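Local coordinates for glutathione S-transferase family protein (Pseudomonas putida, PDB 3LXZ) that probably catalyses the conjugation of reduced glutathione to a wide range of hydrophobic electrophiles, as a glutathione transferase, at residues A20-G25 with M198-A203; F143-A148 with L189-E194; G7-N12 with E206-A211. One frame throughout, in Å; residues are numbered along the deposited sequence.

Contact 1. Residues A20-G25 with M198-A203; sequences ALLEKG and MPRILA
Leu22, in the last turn of helix 12-23, meets Arg200 and Ile201 in the first turns of helix 198-218, and its two methyl groups are divided between them. At the start of the second segment, Met198, a selenomethionine whose CB points away from the last turn of helix 12-23, packs on Leu19 of that helix and Phe161 of helix 154-174.

Arg200 follows on the more exposed border of the contact. Its CG lies anti to the backbone N (chi1 150°), and a bend at chi2 (98°) swings the rest of the chain across Leu22 at about a right angle. Arg200 NH1 comes within 3.8 Å of Leu22 CD2, a van der Waals touch made obliquely to the guanidinium plane. The charge of the group is met by other residues: NE forms a salt bridge with Asp204, one turn further along the same helix, and NH2 another with Glu30. Tied to two carboxylates, the guanidinium is probably limited in its rotation, which would keep NH1 near the leucine.

Ile201, which is buried, supplies the apolar half. Ile201 CD1 stands 4.2 Å from Leu22 CD1, the two side chains sliding past each other in opposite directions. The isoleucine also touches Asn15 and Leu19, and thus follows the flank of helix 12-23 toward its beginning, while Phe161 approaches it from helix 154-174.

Just beyond Leu22, helix 12-23 ends in a Schellman motif, in which Gly25 has positive phi and Gly25 N bonds to Leu22 O at 3.0 Å. The whole is characteristic of the interdomain interface of glutathione S-transferases, where the first helix of the thioredoxin-like N-terminal domain packs against the all-helical C-terminal domain.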
loop_
_atom_site.group_PDB
_atom_site.type_symbol
_atom_site.label_atom_id
_atom_site.label_comp_id
_atom_site.label_asym_id
_atom_site.label_seq_id
_atom_site.Cartn_x
_atom_site.Cartn_y
_atom_site.Cartn_z
ATOM N N ALA A 20 -2.166 -11.543 14.646
ATOM C CA ALA A 20 -1.266 -12.467 13.942
ATOM C C ALA A 20 -0.341 -13.119 14.975
ATOM O O ALA A 20 -0.151 -14.334 14.951
ATOM C CB ALA A 20 -0.424 -11.713 12.881
ATOM N N LEU A 21 0.206 -12.299 15.880
ATOM C CA LEU A 21 1.134 -12.785 16.909
ATOM C C LEU A 21 0.409 -13.768 17.834
ATOM O O LEU A 21 0.972 -14.796 18.195
ATOM C CB LEU A 21 1.738 -11.625 17.713
ATOM C CG LEU A 21 2.696 -10.705 16.928
ATOM C CD1 LEU A 21 2.977 -9.419 17.668
ATOM C CD2 LEU A 21 3.983 -11.425 16.626
ATOM N N LEU A 22 -0.823 -13.438 18.217
ATOM C CA LEU A 22 -1.612 -14.313 19.122
ATOM C C LEU A 22 -2.001 -15.629 18.421
ATOM O O LEU A 22 -1.919 -16.711 19.024
ATOM C CB LEU A 22 -2.845 -13.555 19.625
ATOM C CG LEU A 22 -2.648 -12.524 20.734
ATOM C CD1 LEU A 22 -3.851 -11.619 20.829
ATOM C CD2 LEU A 22 -2.346 -13.185 22.104
ATOM N N GLU A 23 -2.376 -15.536 17.139
ATOM C CA GLU A 23 -2.812 -16.685 16.370
ATOM C C GLU A 23 -1.640 -17.650 16.233
ATOM O O GLU A 23 -1.792 -18.885 16.327
ATOM C CB GLU A 23 -3.343 -16.237 15.000
ATOM C CG GLU A 23 -4.010 -17.347 14.163
ATOM C CD GLU A 23 -5.286 -17.946 14.798
ATOM O OE1 GLU A 23 -6.083 -17.211 15.403
ATOM O OE2 GLU A 23 -5.487 -19.171 14.672
ATOM N N LYS A 24 -0.450 -17.075 16.085
ATOM C CA LYS A 24 0.773 -17.834 15.933
ATOM C C LYS A 24 1.397 -18.314 17.272
ATOM O O LYS A 24 2.423 -18.988 17.256
ATOM C CB LYS A 24 1.786 -17.012 15.107
ATOM C CG LYS A 24 1.438 -16.928 13.629
ATOM C CD LYS A 24 2.439 -16.050 12.845
ATOM C CE LYS A 24 3.519 -16.893 12.220
ATOM N NZ LYS A 24 2.989 -17.639 11.039
ATOM N N GLY A 25 0.783 -17.946 18.403
ATOM C CA GLY A 25 1.247 -18.323 19.758
ATOM C C GLY A 25 2.623 -17.766 20.058
ATOM O O GLY A 25 3.391 -18.376 20.799
HETATM N N MSE A 198 -10.059 -12.900 19.952
HETATM C CA MSE A 198 -10.788 -11.662 19.791
HETATM C C MSE A 198 -11.235 -11.069 21.137
HETATM O O MSE A 198 -11.120 -9.850 21.319
HETATM C CB MSE A 198 -11.950 -11.819 18.793
HETATM C CG MSE A 198 -12.551 -10.550 18.318
HETATM SE SE MSE A 198 -11.255 -9.456 17.283
HETATM C CE MSE A 198 -10.690 -10.769 16.021
ATOM N N PRO A 199 -11.730 -11.910 22.091
ATOM C CA PRO A 199 -12.109 -11.272 23.365
ATOM C C PRO A 199 -10.978 -10.429 24.002
ATOM O O PRO A 199 -11.238 -9.309 24.452
ATOM C CB PRO A 199 -12.513 -12.471 24.258
ATOM C CG PRO A 199 -13.048 -13.502 23.259
ATOM C CD PRO A 199 -12.188 -13.314 22.006
ATOM N N ARG A 200 -9.750 -10.950 24.011
ATOM C CA ARG A 200 -8.581 -10.230 24.516
ATOM C C ARG A 200 -8.291 -8.927 23.734
ATOM O O ARG A 200 -8.031 -7.886 24.326
ATOM C CB ARG A 200 -7.366 -11.150 24.508
ATOM C CG ARG A 200 -6.020 -10.471 24.312
ATOM C CD ARG A 200 -5.294 -10.222 25.617
ATOM N NE ARG A 200 -4.081 -9.422 25.395
ATOM C CZ ARG A 200 -2.843 -9.914 25.261
ATOM N NH1 ARG A 200 -2.604 -11.228 25.333
ATOM N NH2 ARG A 200 -1.826 -9.074 25.056
ATOM N N ILE A 201 -8.384 -8.984 22.411
ATOM C CA ILE A 201 -8.202 -7.786 21.605
ATOM C C ILE A 201 -9.233 -6.720 21.919
ATOM O O ILE A 201 -8.900 -5.546 22.089
ATOM C CB ILE A 201 -8.156 -8.124 20.109
ATOM C CG1 ILE A 201 -6.786 -8.707 19.811
ATOM C CG2 ILE A 201 -8.350 -6.860 19.289
ATOM C CD1 ILE A 201 -6.758 -9.617 18.594
ATOM N N LEU A 202 -10.491 -7.119 22.020
ATOM C CA LEU A 202 -11.528 -6.158 22.263
ATOM C C LEU A 202 -11.529 -5.619 23.699
ATOM O O LEU A 202 -11.876 -4.460 23.930
ATOM C CB LEU A 202 -12.898 -6.714 21.878
ATOM C CG LEU A 202 -13.041 -7.142 20.411
ATOM C CD1 LEU A 202 -14.430 -7.712 20.225
ATOM C CD2 LEU A 202 -12.800 -5.937 19.474
ATOM N N ALA A 203 -11.124 -6.461 24.647
ATOM C CA ALA A 203 -11.013 -6.074 26.060
ATOM C C ALA A 203 -9.891 -5.035 26.231
ATOM O O ALA A 203 -10.085 -3.998 26.900
ATOM C CB ALA A 203 -10.753 -7.324 26.960
#

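Contact 2. Residues F143-A148 with L189-E194; sequences FAPYVA and LQLMGE
Apolar packing dominates where Pro145 and Tyr146, in the loop between helices 120-140 and 154-174, receive Leu191 of helix 183-193. A single methyl does most of the work: Leu191 CD2 lies 3.8 Å from CG of Pro145, which follows a cis peptide bond, and also reaches the phenol end of Tyr146, 4.1 Å from Tyr146 CZ. The leucine crosses the tyrosine at about a right angle and comes to its ring obliquely. CG anti to the backbone N (chi1 -178°) carries the leucine out from the helix, and chi2 (56°) turns CD2 toward the proline and the ring.

The second kind of interaction is a Met-aromatic contact. SE of Met192, a selenomethionine, sits at the edge of the Tyr146 ring, 5.4 Å from its centroid and 87° off the normal, with Tyr146 CE1 the ring atom nearest to it at 4.2 Å. Leu152 touches both Tyr146 and Met192, and Cys160 of helix 154-174 packs on the selenomethionine.

With methyl, ring and selenium as the main means of contact, loop and helix are matched by shape and dispersion rather than by polar pairing.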
loop_
_atom_site.group_PDB
_atom_site.type_symbol
_atom_site.label_atom_id
_atom_site.label_comp_id
_atom_site.label_asym_id
_atom_site.label_seq_id
_atom_site.Cartn_x
_atom_site.Cartn_y
_atom_site.Cartn_z
ATOM N N PHE A 143 -13.833 -15.936 -0.424
ATOM C CA PHE A 143 -14.787 -16.078 0.683
ATOM C C PHE A 143 -15.249 -17.515 0.837
ATOM O O PHE A 143 -16.436 -17.832 0.703
ATOM C CB PHE A 143 -15.960 -15.131 0.501
ATOM C CG PHE A 143 -15.595 -13.712 0.676
ATOM C CD1 PHE A 143 -15.428 -13.195 1.944
ATOM C CD2 PHE A 143 -15.362 -12.889 -0.443
ATOM C CE1 PHE A 143 -15.071 -11.858 2.116
ATOM C CE2 PHE A 143 -15.020 -11.574 -0.300
ATOM C CZ PHE A 143 -14.863 -11.042 0.990
ATOM N N ALA A 144 -14.304 -18.385 1.128
ATOM C CA ALA A 144 -14.580 -19.809 1.086
ATOM C C ALA A 144 -14.242 -20.536 2.382
ATOM O O ALA A 144 -13.832 -21.674 2.329
ATOM C CB ALA A 144 -13.829 -20.467 -0.115
ATOM N N PRO A 145 -14.521 -19.937 3.549
ATOM C CA PRO A 145 -15.228 -18.692 3.891
ATOM C C PRO A 145 -14.318 -17.469 3.962
ATOM O O PRO A 145 -14.803 -16.329 3.946
ATOM C CB PRO A 145 -15.776 -18.978 5.286
ATOM C CG PRO A 145 -14.741 -19.916 5.869
ATOM C CD PRO A 145 -14.326 -20.794 4.730
ATOM N N TYR A 146 -13.019 -17.723 4.066
ATOM C CA TYR A 146 -12.027 -16.663 4.241
ATOM C C TYR A 146 -11.757 -15.888 2.956
ATOM O O TYR A 146 -12.124 -16.324 1.851
ATOM C CB TYR A 146 -10.726 -17.258 4.803
ATOM C CG TYR A 146 -10.939 -18.022 6.068
ATOM C CD1 TYR A 146 -10.946 -17.368 7.288
ATOM C CD2 TYR A 146 -11.122 -19.410 6.056
ATOM C CE1 TYR A 146 -11.149 -18.068 8.477
ATOM C CE2 TYR A 146 -11.315 -20.112 7.250
ATOM C CZ TYR A 146 -11.337 -19.425 8.445
ATOM O OH TYR A 146 -11.517 -20.091 9.640
ATOM N N VAL A 147 -11.113 -14.735 3.105
ATOM C CA VAL A 147 -10.932 -13.839 1.980
ATOM C C VAL A 147 -10.353 -14.524 0.752
ATOM O O VAL A 147 -10.927 -14.417 -0.352
ATOM C CB VAL A 147 -10.124 -12.543 2.320
ATOM C CG1 VAL A 147 -9.942 -11.702 1.058
ATOM C CG2 VAL A 147 -10.859 -11.717 3.355
ATOM N N ALA A 148 -9.261 -15.265 0.957
ATOM C CA ALA A 148 -8.479 -15.766 -0.153
ATOM C C ALA A 148 -8.805 -17.196 -0.451
ATOM O O ALA A 148 -8.286 -17.750 -1.426
ATOM C CB ALA A 148 -6.971 -15.623 0.157
ATOM N N LEU A 189 -17.105 -11.728 8.611
ATOM C CA LEU A 189 -16.898 -10.809 9.710
ATOM C C LEU A 189 -17.411 -11.450 10.994
ATOM O O LEU A 189 -16.756 -11.358 12.020
ATOM C CB LEU A 189 -17.580 -9.468 9.454
ATOM C CG LEU A 189 -17.074 -8.304 10.318
ATOM C CD1 LEU A 189 -15.563 -7.986 10.069
ATOM C CD2 LEU A 189 -17.892 -7.052 10.068
ATOM N N GLN A 190 -18.568 -12.114 10.955
ATOM C CA GLN A 190 -19.028 -12.782 12.173
ATOM C C GLN A 190 -18.089 -13.906 12.572
ATOM O O GLN A 190 -17.829 -14.103 13.746
ATOM C CB GLN A 190 -20.422 -13.348 12.005
ATOM C CG GLN A 190 -21.030 -13.842 13.322
ATOM C CD GLN A 190 -20.694 -15.274 13.648
ATOM O OE1 GLN A 190 -20.124 -16.004 12.836
ATOM N NE2 GLN A 190 -21.047 -15.699 14.869
ATOM N N LEU A 191 -17.577 -14.629 11.581
ATOM C CA LEU A 191 -16.670 -15.750 11.818
ATOM C C LEU A 191 -15.347 -15.331 12.501
ATOM O O LEU A 191 -14.898 -15.959 13.463
ATOM C CB LEU A 191 -16.386 -16.482 10.500
ATOM C CG LEU A 191 -15.479 -17.714 10.625
ATOM C CD1 LEU A 191 -16.020 -18.737 11.628
ATOM C CD2 LEU A 191 -15.262 -18.390 9.273
HETATM N N MSE A 192 -14.731 -14.265 11.977
HETATM C CA MSE A 192 -13.531 -13.684 12.561
HETATM C C MSE A 192 -13.878 -13.161 13.947
HETATM O O MSE A 192 -13.038 -13.160 14.827
HETATM C CB MSE A 192 -12.997 -12.520 11.688
HETATM C CG MSE A 192 -12.436 -12.894 10.293
HETATM SE SE MSE A 192 -11.083 -14.274 10.374
HETATM C CE MSE A 192 -9.630 -13.271 11.205
ATOM N N GLY A 193 -15.125 -12.721 14.138
ATOM C CA GLY A 193 -15.592 -12.244 15.479
ATOM C C GLY A 193 -15.560 -13.311 16.570
ATOM O O GLY A 193 -15.486 -12.989 17.783
ATOM N N GLU A 194 -15.547 -14.570 16.128
ATOM C CA GLU A 194 -15.532 -15.752 16.983
ATOM C C GLU A 194 -14.131 -16.341 17.178
ATOM O O GLU A 194 -13.966 -17.379 17.821
ATOM C CB GLU A 194 -16.503 -16.809 16.406
ATOM C CG GLU A 194 -17.971 -16.375 16.457
ATOM C CD GLU A 194 -18.451 -16.121 17.906
ATOM O OE1 GLU A 194 -18.289 -17.031 18.757
ATOM O OE2 GLU A 194 -18.971 -15.012 18.191
#

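Contact 3. Residues G7-N12 with E206-A211; sequences GFSVSN and EASMPA
The turn that follows the first strand of the thioredoxin-like domain, and leads into helix 12-23, rests here on the C-terminal helix 198-218. It is a type I beta turn from Phe8 to Ser11, closed by Ser11 N to Phe8 O at 2.9 Å. Ser11, a glutathione-binding residue, is also the N-cap of helix 12-23, its OG accepting from Tyr14 N.

Val10 carries the apolar part. Its CG1 is anti to the backbone N (chi1 178°), which leaves both methyls facing Met209, a selenomethionine that crosses the valine at about a right angle. Val10 CG1 touches Met209 CE at 3.9 Å. Val10 CG2 lies 3.9 Å from Met209 CA, close against the helix backbone, and also meets Met209 SE. Bends at chi2 and chi3 fold the selenomethionine back over the valine, bringing its end nearer than its first bond would suggest. With an alanine here both methyls go, which is likely to open a gap beside Met209 and leave its selenium and terminal methyl freer to turn next to the glutathione-binding turn.

Ser9 and Ser208 form the polar side. Ser9 CB approaches Ser208 OG at 3.8 Å, but that hydroxyl has its stronger partner in Asp204 O, one turn back in its own helix, and Ser9 OG has a weak bond to Lys18 NZ. A water links the two segments: it accepts from Ser9 N at 2.7 Å and makes a weak bond of 3.3 Å with Ser208 OG.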
loop_
_atom_site.group_PDB
_atom_site.type_symbol
_atom_site.label_atom_id
_atom_site.label_comp_id
_atom_site.label_asym_id
_atom_site.label_seq_id
_atom_site.Cartn_x
_atom_site.Cartn_y
_atom_site.Cartn_z
ATOM N N GLY A 7 2.402 0.382 19.724
ATOM C CA GLY A 7 1.165 0.948 19.184
ATOM C C GLY A 7 0.157 1.170 20.298
ATOM O O GLY A 7 0.520 1.446 21.449
ATOM N N PHE A 8 -1.113 1.094 19.961
ATOM C CA PHE A 8 -2.125 1.246 20.976
ATOM C C PHE A 8 -3.318 0.421 20.561
ATOM O O PHE A 8 -3.578 0.267 19.390
ATOM C CB PHE A 8 -2.433 2.728 21.230
ATOM C CG PHE A 8 -2.977 3.490 20.025
ATOM C CD1 PHE A 8 -2.113 3.977 19.019
ATOM C CD2 PHE A 8 -4.344 3.732 19.913
ATOM C CE1 PHE A 8 -2.626 4.676 17.928
ATOM C CE2 PHE A 8 -4.872 4.446 18.830
ATOM C CZ PHE A 8 -4.007 4.915 17.835
ATOM N N SER A 9 -4.036 -0.117 21.544
ATOM C CA SER A 9 -5.085 -1.085 21.257
ATOM C C SER A 9 -6.334 -0.515 20.622
ATOM O O SER A 9 -7.232 -1.262 20.277
ATOM C CB SER A 9 -5.428 -1.861 22.526
ATOM O OG SER A 9 -4.360 -2.733 22.817
ATOM N N VAL A 10 -6.397 0.799 20.446
ATOM C CA VAL A 10 -7.524 1.360 19.705
ATOM C C VAL A 10 -7.179 1.323 18.191
ATOM O O VAL A 10 -8.091 1.411 17.345
ATOM C CB VAL A 10 -7.897 2.777 20.203
ATOM C CG1 VAL A 10 -9.068 3.402 19.388
ATOM C CG2 VAL A 10 -8.272 2.753 21.706
ATOM N N SER A 11 -5.888 1.155 17.853
ATOM C CA SER A 11 -5.463 1.184 16.433
ATOM C C SER A 11 -5.808 -0.118 15.716
ATOM O O SER A 11 -5.332 -1.188 16.109
ATOM C CB SER A 11 -3.960 1.436 16.287
ATOM O OG SER A 11 -3.580 1.111 14.944
ATOM N N ASN A 12 -6.611 -0.024 14.656
ATOM C CA ASN A 12 -6.927 -1.202 13.851
ATOM C C ASN A 12 -5.693 -1.883 13.230
ATOM O O ASN A 12 -5.562 -3.110 13.300
ATOM C CB ASN A 12 -8.015 -0.893 12.813
ATOM C CG ASN A 12 -7.563 0.114 11.735
ATOM O OD1 ASN A 12 -6.751 1.006 11.985
ATOM N ND2 ASN A 12 -8.113 -0.040 10.535
ATOM N N GLU A 206 -10.973 -1.730 24.830
ATOM C CA GLU A 206 -11.884 -0.984 25.712
ATOM C C GLU A 206 -11.109 -0.365 26.876
ATOM O O GLU A 206 -11.337 0.785 27.254
ATOM C CB GLU A 206 -12.991 -1.916 26.247
ATOM C CG GLU A 206 -13.870 -1.314 27.352
ATOM C CD GLU A 206 -14.768 -0.151 26.885
ATOM O OE1 GLU A 206 -14.831 0.146 25.654
ATOM O OE2 GLU A 206 -15.424 0.475 27.761
ATOM N N ALA A 207 -10.179 -1.123 27.421
ATOM C CA ALA A 207 -9.366 -0.685 28.544
ATOM C C ALA A 207 -8.484 0.521 28.205
ATOM O O ALA A 207 -8.150 1.309 29.085
ATOM C CB ALA A 207 -8.463 -1.853 28.989
ATOM N N SER A 208 -8.119 0.630 26.923
ATOM C CA SER A 208 -7.155 1.607 26.416
ATOM C C SER A 208 -7.847 2.850 25.889
ATOM O O SER A 208 -7.195 3.859 25.605
ATOM C CB SER A 208 -6.337 0.978 25.273
ATOM O OG SER A 208 -5.430 -0.010 25.789
HETATM N N MSE A 209 -9.152 2.758 25.730
HETATM C CA MSE A 209 -9.892 3.814 25.060
HETATM C C MSE A 209 -9.810 5.163 25.815
HETATM O O MSE A 209 -9.567 6.217 25.182
HETATM C CB MSE A 209 -11.352 3.384 24.786
HETATM C CG MSE A 209 -12.227 4.484 24.146
HETATM SE SE MSE A 209 -11.728 4.754 22.233
HETATM C CE MSE A 209 -12.298 2.964 21.613
ATOM N N PRO A 210 -9.979 5.152 27.163
ATOM C CA PRO A 210 -10.004 6.468 27.816
ATOM C C PRO A 210 -8.665 7.215 27.668
ATOM O O PRO A 210 -8.637 8.447 27.466
ATOM C CB PRO A 210 -10.305 6.118 29.277
ATOM C CG PRO A 210 -11.073 4.818 29.209
ATOM C CD PRO A 210 -10.403 4.078 28.077
ATOM N N ALA A 211 -7.546 6.494 27.753
ATOM C CA ALA A 211 -6.248 7.177 27.598
ATOM C C ALA A 211 -6.060 7.697 26.189
ATOM O O ALA A 211 -5.565 8.816 25.993
ATOM C CB ALA A 211 -5.108 6.248 27.953
HETATM O O HOH W 1 -2.681 -0.216 23.928
#

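Overall arrangement
From the N terminus, the chain leaves strand 3-7, makes the turn of contact 3 and runs through helix 12-23 to contact 1; both find their partners in the final helix, 198-218. Between them and that helix come the rest of the sheet and most of the helical domain, in which contact 2 closes a loop of some 40 residues from 143-148 to 189-194. Helix 198-218 then begins at contact 1, where Met198 CE packs on Met192 O of contact 2 at 3.6 Å, and goes on to contact 3. The loops are thus concentric, with contact 3 outermost and contact 2 innermost. The outer two join the N-terminal and C-terminal domains, while contact 2 is internal to the helical one.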